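Local coordinates for thermostable monoacylglycerol lipase (Bacillus, PDB 4LHE), which hydrolyses monoacylglycerols to glycerol and a free fatty acid, as a heat-stable lipase of the alpha/beta hydrolase fold, at residues C88-V93 with D112-V117; G47-L52 with G82-R87; Y5-G10 with H58-E63. All blocks are in the same frame, centred on the assembly; numbering follows the deposited sequence.

Interaction 1 (C88-V93 with D112-V117); sequences CQTIFV and DICGIV
V93 and I116 pair in parallel where strands 90-93 and 115-117 run side by side, their axes 4.8 Å apart at closest and their directions 25° apart. V93 bridges the neighbouring strand with both its backbone polar groups: its N gives a hydrogen bond to G115 O, 3.1 Å away in that carbonyl's plane, and its O receives one from V117 N at 2.7 Å. Two residues back, I91 O takes C114 N at 2.9 Å. On one side of the sheet V93 CG2 meets the tip of I113, CD1, at 3.7 Å, the two side chains crossing at about a right angle; I113 CG2 rests on I91 O. T103 of helix 98-109 touches V93 and I116 on this side, while I91 and I113 reach helix 70-87. On the other side F92 turns its ring, CG anti to the carbonyl carbon (chi1 -65°), so that the CD1-CE1 side abuts the C114-G115 backbone, G115 C lying at the ring edge. CD1 settles 3.6 Å from G115 CA, against the residue that carries no side chain, while CE1 is 4.0 Å from C114 CB; beyond, F92 meets the ring of F245. T90 CG2 touches C114 SG at 3.5 Å, and T90 OG1 is bonded to A249 O. Strand 90-96, helix 98-109 and strand 115-119 form a beta-alpha-beta unit at the centre of the alpha/beta hydrolase sheet, and strand 90-96 leads into a GxSxG sequence that fits the nucleophile elbow of this fold.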
loop_
_atom_site.group_PDB
_atom_site.type_symbol
_atom_site.label_atom_id
_atom_site.label_comp_id
_atom_site.label_asym_id
_atom_site.label_seq_id
_atom_site.Cartn_x
_atom_site.Cartn_y
_atom_site.Cartn_z
ATOM N N CYS A 88 -19.247 -8.320 1.534
ATOM C CA CYS A 88 -19.040 -7.976 2.939
ATOM C C CYS A 88 -19.840 -6.752 3.306
ATOM O O CYS A 88 -20.108 -5.910 2.455
ATOM C CB CYS A 88 -17.562 -7.685 3.193
ATOM S SG CYS A 88 -16.464 -9.072 2.815
ATOM N N GLN A 89 -20.213 -6.641 4.575
ATOM C CA GLN A 89 -20.933 -5.452 5.007
ATOM C C GLN A 89 -20.071 -4.548 5.868
ATOM O O GLN A 89 -20.518 -3.488 6.306
ATOM C CB GLN A 89 -22.238 -5.820 5.718
ATOM C CG GLN A 89 -22.138 -7.017 6.594
ATOM C CD GLN A 89 -23.025 -8.130 6.092
ATOM O OE1 GLN A 89 -23.329 -8.208 4.896
ATOM N NE2 GLN A 89 -23.458 -9.000 7.004
ATOM N N THR A 90 -18.829 -4.967 6.090
ATOM C CA THR A 90 -17.844 -4.151 6.787
ATOM C C THR A 90 -16.544 -4.250 5.988
ATOM O O THR A 90 -16.137 -5.347 5.574
ATOM C CB THR A 90 -17.614 -4.686 8.215
ATOM O OG1 THR A 90 -18.876 -4.831 8.885
ATOM C CG2 THR A 90 -16.714 -3.751 9.021
ATOM N N ILE A 91 -15.893 -3.118 5.747
ATOM C CA ILE A 91 -14.674 -3.149 4.948
ATOM C C ILE A 91 -13.558 -2.387 5.647
ATOM O O ILE A 91 -13.756 -1.252 6.092
ATOM C CB ILE A 91 -14.932 -2.577 3.546
ATOM C CG1 ILE A 91 -15.793 -3.552 2.726
ATOM C CG2 ILE A 91 -13.644 -2.300 2.849
ATOM C CD1 ILE A 91 -16.137 -3.059 1.338
ATOM N N PHE A 92 -12.396 -3.028 5.774
ATOM C CA PHE A 92 -11.189 -2.335 6.197
ATOM C C PHE A 92 -10.179 -2.341 5.070
ATOM O O PHE A 92 -10.160 -3.275 4.261
ATOM C CB PHE A 92 -10.559 -3.067 7.373
ATOM C CG PHE A 92 -11.401 -3.067 8.592
ATOM C CD1 PHE A 92 -11.567 -1.900 9.329
ATOM C CD2 PHE A 92 -12.009 -4.242 9.022
ATOM C CE1 PHE A 92 -12.355 -1.903 10.487
ATOM C CE2 PHE A 92 -12.785 -4.249 10.165
ATOM C CZ PHE A 92 -12.961 -3.079 10.896
ATOM N N VAL A 93 -9.330 -1.319 5.027
ATOM C CA VAL A 93 -8.306 -1.239 3.990
ATOM C C VAL A 93 -6.931 -1.084 4.659
ATOM O O VAL A 93 -6.800 -0.372 5.656
ATOM C CB VAL A 93 -8.605 -0.090 2.992
ATOM C CG1 VAL A 93 -7.646 -0.133 1.792
ATOM C CG2 VAL A 93 -10.089 -0.171 2.511
ATOM N N ASP A 112 -17.893 4.892 3.712
ATOM C CA ASP A 112 -18.526 3.687 4.245
ATOM C C ASP A 112 -17.450 2.733 4.795
ATOM O O ASP A 112 -17.744 1.778 5.519
ATOM C CB ASP A 112 -19.385 2.988 3.188
ATOM C CG ASP A 112 -18.564 2.446 2.032
ATOM O OD1 ASP A 112 -18.482 3.138 0.991
ATOM O OD2 ASP A 112 -18.000 1.330 2.159
ATOM N N ILE A 113 -16.197 3.002 4.442
ATOM C CA ILE A 113 -15.068 2.220 4.940
ATOM C C ILE A 113 -14.989 2.306 6.469
ATOM O O ILE A 113 -14.977 3.399 7.043
ATOM C CB ILE A 113 -13.749 2.668 4.253
ATOM C CG1 ILE A 113 -13.745 2.194 2.799
ATOM C CG2 ILE A 113 -12.530 2.094 4.957
ATOM C CD1 ILE A 113 -12.472 2.564 2.024
ATOM N N CYS A 114 -14.962 1.153 7.130
ATOM C CA CYS A 114 -15.030 1.136 8.587
ATOM C C CYS A 114 -13.677 1.381 9.265
ATOM O O CYS A 114 -13.622 1.538 10.481
ATOM C CB CYS A 114 -15.657 -0.167 9.077
ATOM S SG CYS A 114 -17.447 -0.294 8.720
ATOM N N GLY A 115 -12.597 1.431 8.489
ATOM C CA GLY A 115 -11.285 1.704 9.071
ATOM C C GLY A 115 -10.126 1.490 8.116
ATOM O O GLY A 115 -10.248 0.742 7.142
ATOM N N ILE A 116 -8.994 2.141 8.394
ATOM C CA ILE A 116 -7.814 1.991 7.546
ATOM C C ILE A 116 -6.541 1.712 8.319
ATOM O O ILE A 116 -6.358 2.199 9.441
ATOM C CB ILE A 116 -7.586 3.209 6.623
ATOM C CG1 ILE A 116 -7.501 4.514 7.430
ATOM C CG2 ILE A 116 -8.677 3.272 5.543
ATOM C CD1 ILE A 116 -7.290 5.731 6.552
ATOM N N VAL A 117 -5.663 0.919 7.709
ATOM C CA VAL A 117 -4.364 0.611 8.308
ATOM C C VAL A 117 -3.210 0.863 7.315
ATOM O O VAL A 117 -2.665 -0.067 6.694
ATOM C CB VAL A 117 -4.317 -0.844 8.884
ATOM C CG1 VAL A 117 -3.030 -1.057 9.666
ATOM C CG2 VAL A 117 -5.496 -1.078 9.821
#

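Interaction 2 (G47-L52 with G82-R87); sequences GYTVCL and GWLKQR
T49, C51 and W83 contribute most to this apolar seam, in which strand 49-52 of the alpha/beta hydrolase sheet is packed against by residues 82-87 of helix 70-87. Strand and helix segments run nearly antiparallel, 167° between their directions and 8.9 Å between their axes at closest. T49 and C51, alternate residues of the strand, both point at the helix. The indole of W83, its CG anti to the backbone N (chi1 -176°), reaches across with the benzo end: CE3 lies 3.6 Å from C51 CB, and CZ3 comes 3.6 Å from V50 O and 3.8 Å from T49 CG2. C51 SG sits obliquely to the six-membered ring, 4.9 Å from its centroid, a sulfur-aromatic contact. L84 fills in beside the indole, with CD2 against T49 CG2 and CG against C51 CB. The methyl of T49 thus faces the helix, while its hydroxyl is bonded to G19 O and N18 N. Y15 meets the W83 rings edge-to-face. R87 folds back over the indole, its CD over one face, offset toward the rim. Its NE is paired with E17 in a salt bridge, while NH1 donates to W83 O at 2.9 Å and to Q86 OE1 at 3.1 Å, in the latter case from above the plane of the Q86 amide. W83 NE1 lies 3.2 Å from the guanidinium plane, over its centre.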
loop_
_atom_site.group_PDB
_atom_site.type_symbol
_atom_site.label_atom_id
_atom_site.label_comp_id
_atom_site.label_asym_id
_atom_site.label_seq_id
_atom_site.Cartn_x
_atom_site.Cartn_y
_atom_site.Cartn_z
ATOM N N GLY A 47 -10.683 -15.469 9.835
ATOM C CA GLY A 47 -12.103 -15.454 9.506
ATOM C C GLY A 47 -12.556 -14.359 8.560
ATOM O O GLY A 47 -13.732 -14.288 8.194
ATOM N N TYR A 48 -11.625 -13.525 8.119
ATOM C CA TYR A 48 -11.981 -12.402 7.270
ATOM C C TYR A 48 -12.020 -12.782 5.798
ATOM O O TYR A 48 -11.255 -13.619 5.339
ATOM C CB TYR A 48 -11.005 -11.245 7.507
ATOM C CG TYR A 48 -11.105 -10.699 8.913
ATOM C CD1 TYR A 48 -12.129 -9.835 9.252
ATOM C CD2 TYR A 48 -10.193 -11.059 9.901
ATOM C CE1 TYR A 48 -12.249 -9.332 10.527
ATOM C CE2 TYR A 48 -10.312 -10.558 11.198
ATOM C CZ TYR A 48 -11.356 -9.695 11.493
ATOM O OH TYR A 48 -11.515 -9.156 12.753
ATOM N N THR A 49 -12.957 -12.190 5.074
ATOM C CA THR A 49 -12.886 -12.183 3.625
ATOM C C THR A 49 -11.753 -11.224 3.269
ATOM O O THR A 49 -11.628 -10.141 3.849
ATOM C CB THR A 49 -14.220 -11.749 3.035
ATOM O OG1 THR A 49 -15.195 -12.751 3.362
ATOM C CG2 THR A 49 -14.146 -11.605 1.527
ATOM N N VAL A 50 -10.920 -11.638 2.327
ATOM C CA VAL A 50 -9.675 -10.943 2.050
ATOM C C VAL A 50 -9.545 -10.726 0.545
ATOM O O VAL A 50 -9.831 -11.631 -0.240
ATOM C CB VAL A 50 -8.516 -11.777 2.607
ATOM C CG1 VAL A 50 -7.281 -11.613 1.785
ATOM C CG2 VAL A 50 -8.267 -11.417 4.078
ATOM N N CYS A 51 -9.155 -9.521 0.140
ATOM C CA CYS A 51 -8.901 -9.236 -1.279
ATOM C C CYS A 51 -7.532 -8.573 -1.452
ATOM O O CYS A 51 -7.274 -7.491 -0.909
ATOM C CB CYS A 51 -10.016 -8.351 -1.859
ATOM S SG CYS A 51 -9.735 -7.712 -3.550
ATOM N N LEU A 52 -6.658 -9.220 -2.213
ATOM C CA LEU A 52 -5.301 -8.718 -2.405
ATOM C C LEU A 52 -5.030 -8.680 -3.897
ATOM O O LEU A 52 -4.484 -9.639 -4.469
ATOM C CB LEU A 52 -4.269 -9.594 -1.657
ATOM C CG LEU A 52 -2.771 -9.415 -1.980
ATOM C CD1 LEU A 52 -2.374 -7.945 -2.055
ATOM C CD2 LEU A 52 -1.901 -10.128 -0.957
ATOM N N GLY A 82 -14.722 -2.995 -4.791
ATOM C CA GLY A 82 -16.009 -3.401 -5.328
ATOM C C GLY A 82 -16.282 -4.884 -5.136
ATOM O O GLY A 82 -17.412 -5.289 -4.801
ATOM N N TRP A 83 -15.250 -5.696 -5.349
ATOM C CA TRP A 83 -15.340 -7.138 -5.098
ATOM C C TRP A 83 -15.705 -7.402 -3.646
ATOM O O TRP A 83 -16.557 -8.248 -3.353
ATOM C CB TRP A 83 -14.015 -7.812 -5.450
ATOM C CG TRP A 83 -14.025 -9.304 -5.322
ATOM C CD1 TRP A 83 -14.395 -10.205 -6.272
ATOM C CD2 TRP A 83 -13.637 -10.063 -4.173
ATOM N NE1 TRP A 83 -14.267 -11.479 -5.785
ATOM C CE2 TRP A 83 -13.801 -11.423 -4.497
ATOM C CE3 TRP A 83 -13.166 -9.723 -2.894
ATOM C CZ2 TRP A 83 -13.509 -12.453 -3.592
ATOM C CZ3 TRP A 83 -12.879 -10.743 -1.995
ATOM C CH2 TRP A 83 -13.047 -12.096 -2.355
ATOM N N LEU A 84 -15.064 -6.680 -2.732
ATOM C CA LEU A 84 -15.342 -6.830 -1.301
ATOM C C LEU A 84 -16.749 -6.349 -0.948
ATOM O O LEU A 84 -17.473 -7.006 -0.183
ATOM C CB LEU A 84 -14.346 -6.017 -0.473
ATOM C CG LEU A 84 -13.020 -6.665 -0.079
ATOM C CD1 LEU A 84 -12.293 -5.766 0.938
ATOM C CD2 LEU A 84 -13.254 -8.030 0.493
ATOM N N LYS A 85 -17.140 -5.203 -1.506
ATOM C CA LYS A 85 -18.442 -4.617 -1.172
ATOM C C LYS A 85 -19.612 -5.526 -1.568
ATOM O O LYS A 85 -20.673 -5.509 -0.926
ATOM C CB LYS A 85 -18.582 -3.241 -1.806
ATOM C CG LYS A 85 -19.162 -2.214 -0.864
ATOM C CD LYS A 85 -19.549 -0.950 -1.625
ATOM C CE LYS A 85 -20.169 0.080 -0.694
ATOM N NZ LYS A 85 -20.789 1.199 -1.462
ATOM N N GLN A 86 -19.413 -6.345 -2.599
ATOM C CA GLN A 86 -20.431 -7.324 -2.985
ATOM C C GLN A 86 -20.597 -8.398 -1.924
ATOM O O GLN A 86 -21.666 -8.984 -1.792
ATOM C CB GLN A 86 -20.068 -8.001 -4.312
ATOM C CG GLN A 86 -20.217 -7.126 -5.554
ATOM C CD GLN A 86 -19.747 -7.829 -6.822
ATOM O OE1 GLN A 86 -18.553 -8.129 -6.986
ATOM N NE2 GLN A 86 -20.684 -8.098 -7.726
ATOM N N ARG A 87 -19.539 -8.649 -1.164
ATOM C CA ARG A 87 -19.461 -9.852 -0.341
ATOM C C ARG A 87 -19.465 -9.577 1.157
ATOM O O ARG A 87 -19.683 -10.485 1.959
ATOM C CB ARG A 87 -18.205 -10.653 -0.723
ATOM C CG ARG A 87 -18.240 -11.139 -2.175
ATOM C CD ARG A 87 -16.916 -11.709 -2.662
ATOM N NE ARG A 87 -17.102 -12.373 -3.957
ATOM C CZ ARG A 87 -17.368 -11.731 -5.094
ATOM N NH1 ARG A 87 -17.452 -10.403 -5.119
ATOM N NH2 ARG A 87 -17.529 -12.414 -6.216
#

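Interaction 3 (Y5-G10 with H58-E63); sequences YPVLSG and HGTHYE
Y5 and H61 stack face to face, their centroids 4.2 Å apart and their planes only 15° from parallel. H61 CG stands over the centre of the phenol ring, and H61 CB lies over the same ring at 3.5 Å from Y5 CG, adding a CH-pi contact; the imidazole in turn has Y5 CZ over the centre of one face. H61 CE1 also lies over the face of the Y62 ring. At the imidazole edge, in its plane, E63 N donates to ND1 at 3.0 Å, an N-cap bond at the start of helix 62-67 that fixes the turn of the ring. Y5 OH reaches E63 OE1 at 2.5 Å, a short but weak hydrogen bond, with ring and carboxylate planes 31° apart. Further along, the backbone does the work: L8 N bonds to G59 O at 2.8 Å, nearly straight at 173°. Between these ends T60 CG2 lies 3.5 Å from Y5 O; at the L8 end CD1 lies 3.6 Å from T60 O. T60 OG1 is turned to D64 OD2, which also accepts from Y5 N. The N-terminal segment is thus laid along the turn leading into helix 62-67. An ND1 that accepts from E63 N would carry no proton, which is consistent with a neutral ring protonated on NE2.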
loop_
_atom_site.group_PDB
_atom_site.type_symbol
_atom_site.label_atom_id
_atom_site.label_comp_id
_atom_site.label_asym_id
_atom_site.label_seq_id
_atom_site.Cartn_x
_atom_site.Cartn_y
_atom_site.Cartn_z
ATOM N N TYR A 5 3.026 -8.398 -20.848
ATOM C CA TYR A 5 3.851 -9.438 -20.234
ATOM C C TYR A 5 3.074 -10.265 -19.208
ATOM O O TYR A 5 2.098 -9.780 -18.644
ATOM C CB TYR A 5 5.077 -8.795 -19.574
ATOM C CG TYR A 5 6.026 -8.169 -20.561
ATOM C CD1 TYR A 5 5.879 -6.844 -20.952
ATOM C CD2 TYR A 5 7.073 -8.906 -21.105
ATOM C CE1 TYR A 5 6.753 -6.266 -21.866
ATOM C CE2 TYR A 5 7.946 -8.346 -22.019
ATOM C CZ TYR A 5 7.784 -7.026 -22.395
ATOM O OH TYR A 5 8.662 -6.468 -23.298
ATOM N N PRO A 6 3.513 -11.513 -18.956
ATOM C CA PRO A 6 2.791 -12.401 -18.038
ATOM C C PRO A 6 3.146 -12.169 -16.550
ATOM O O PRO A 6 4.175 -11.570 -16.242
ATOM C CB PRO A 6 3.260 -13.784 -18.481
ATOM C CG PRO A 6 4.676 -13.556 -18.921
ATOM C CD PRO A 6 4.709 -12.169 -19.525
ATOM N N VAL A 7 2.300 -12.652 -15.641
ATOM C CA VAL A 7 2.496 -12.421 -14.203
ATOM C C VAL A 7 3.648 -13.252 -13.638
ATOM O O VAL A 7 3.708 -14.457 -13.856
ATOM C CB VAL A 7 1.204 -12.733 -13.404
ATOM C CG1 VAL A 7 1.421 -12.532 -11.913
ATOM C CG2 VAL A 7 0.051 -11.850 -13.881
ATOM N N LEU A 8 4.547 -12.601 -12.900
ATOM C CA LEU A 8 5.682 -13.276 -12.264
ATOM C C LEU A 8 5.173 -14.294 -11.273
ATOM O O LEU A 8 4.124 -14.092 -10.648
ATOM C CB LEU A 8 6.567 -12.259 -11.519
ATOM C CG LEU A 8 7.853 -11.753 -12.183
ATOM C CD1 LEU A 8 7.810 -11.981 -13.676
ATOM C CD2 LEU A 8 8.101 -10.278 -11.882
ATOM N N SER A 9 5.927 -15.378 -11.106
ATOM C CA SER A 9 5.600 -16.385 -10.111
ATOM C C SER A 9 5.744 -15.752 -8.716
ATOM O O SER A 9 6.795 -15.202 -8.385
ATOM C CB SER A 9 6.537 -17.589 -10.262
ATOM O OG SER A 9 6.111 -18.661 -9.436
ATOM N N GLY A 10 4.684 -15.811 -7.914
ATOM C CA GLY A 10 4.705 -15.241 -6.576
ATOM C C GLY A 10 3.951 -13.925 -6.505
ATOM O O GLY A 10 3.668 -13.402 -5.416
ATOM N N HIS A 58 1.990 -3.996 -12.460
ATOM C CA HIS A 58 2.855 -4.540 -11.423
ATOM C C HIS A 58 2.928 -6.064 -11.504
ATOM O O HIS A 58 1.969 -6.729 -11.933
ATOM C CB HIS A 58 2.367 -4.094 -10.041
ATOM C CG HIS A 58 2.483 -2.622 -9.821
ATOM N ND1 HIS A 58 1.699 -1.710 -10.487
ATOM C CD2 HIS A 58 3.317 -1.894 -9.033
ATOM C CE1 HIS A 58 2.024 -0.486 -10.109
ATOM N NE2 HIS A 58 3.003 -0.573 -9.224
ATOM N N GLY A 59 4.068 -6.621 -11.106
ATOM C CA GLY A 59 4.205 -8.071 -11.100
ATOM C C GLY A 59 4.303 -8.691 -12.481
ATOM O O GLY A 59 4.078 -9.885 -12.640
ATOM N N THR A 60 4.627 -7.878 -13.482
ATOM C CA THR A 60 4.872 -8.390 -14.831
ATOM C C THR A 60 6.266 -7.969 -15.316
ATOM O O THR A 60 7.229 -8.733 -15.201
ATOM C CB THR A 60 3.781 -7.941 -15.830
ATOM O OG1 THR A 60 3.687 -6.508 -15.842
ATOM C CG2 THR A 60 2.433 -8.517 -15.425
ATOM N N HIS A 61 6.368 -6.742 -15.816
ATOM C CA HIS A 61 7.604 -6.220 -16.411
ATOM C C HIS A 61 7.555 -4.691 -16.288
ATOM O O HIS A 61 6.466 -4.122 -16.216
ATOM C CB HIS A 61 7.677 -6.673 -17.876
ATOM C CG HIS A 61 8.965 -6.346 -18.564
ATOM N ND1 HIS A 61 9.324 -5.058 -18.903
ATOM C CD2 HIS A 61 9.968 -7.145 -19.009
ATOM C CE1 HIS A 61 10.500 -5.074 -19.508
ATOM N NE2 HIS A 61 10.910 -6.329 -19.586
ATOM N N TYR A 62 8.699 -4.013 -16.220
ATOM C CA TYR A 62 8.654 -2.565 -16.001
ATOM C C TYR A 62 8.104 -1.759 -17.190
ATOM O O TYR A 62 7.688 -0.611 -17.029
ATOM C CB TYR A 62 10.001 -2.003 -15.517
ATOM C CG TYR A 62 11.182 -2.306 -16.411
ATOM C CD1 TYR A 62 11.296 -1.721 -17.664
ATOM C CD2 TYR A 62 12.200 -3.156 -15.986
ATOM C CE1 TYR A 62 12.373 -1.982 -18.472
ATOM C CE2 TYR A 62 13.283 -3.426 -16.792
ATOM C CZ TYR A 62 13.362 -2.836 -18.037
ATOM O OH TYR A 62 14.438 -3.089 -18.855
ATOM N N GLU A 63 8.091 -2.364 -18.377
ATOM C CA GLU A 63 7.521 -1.713 -19.560
ATOM C C GLU A 63 6.001 -1.614 -19.466
ATOM O O GLU A 63 5.411 -0.609 -19.868
ATOM C CB GLU A 63 7.913 -2.473 -20.822
ATOM C CG GLU A 63 9.279 -2.106 -21.366
ATOM C CD GLU A 63 9.766 -3.136 -22.349
ATOM O OE1 GLU A 63 9.416 -4.319 -22.161
ATOM O OE2 GLU A 63 10.476 -2.768 -23.310
#

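How the interactions relate
From the N terminus, interaction 3 opens first: residues 5-10 close on 58-63 across a long loop holding strands 14-16, 21-26 and 49-52 and helix 37-45, joining the N-terminal loop to the turn before helix 62-67. Interaction 2 starts inside that loop, at 47-52, and ends beyond it, so the two cross along the chain; it ties helix 70-87 to the sheet. Interaction 1 follows in series, closing the shorter loop through helix 98-109 and joining two neighbouring strands. Interactions 1 and 2 share the central sheet and touch, C88 SG lying 3.5 Å from T49 CB. Interaction 3 stands apart, its nearest atoms about 8 Å from interaction 2 and about 15 Å from interaction 1.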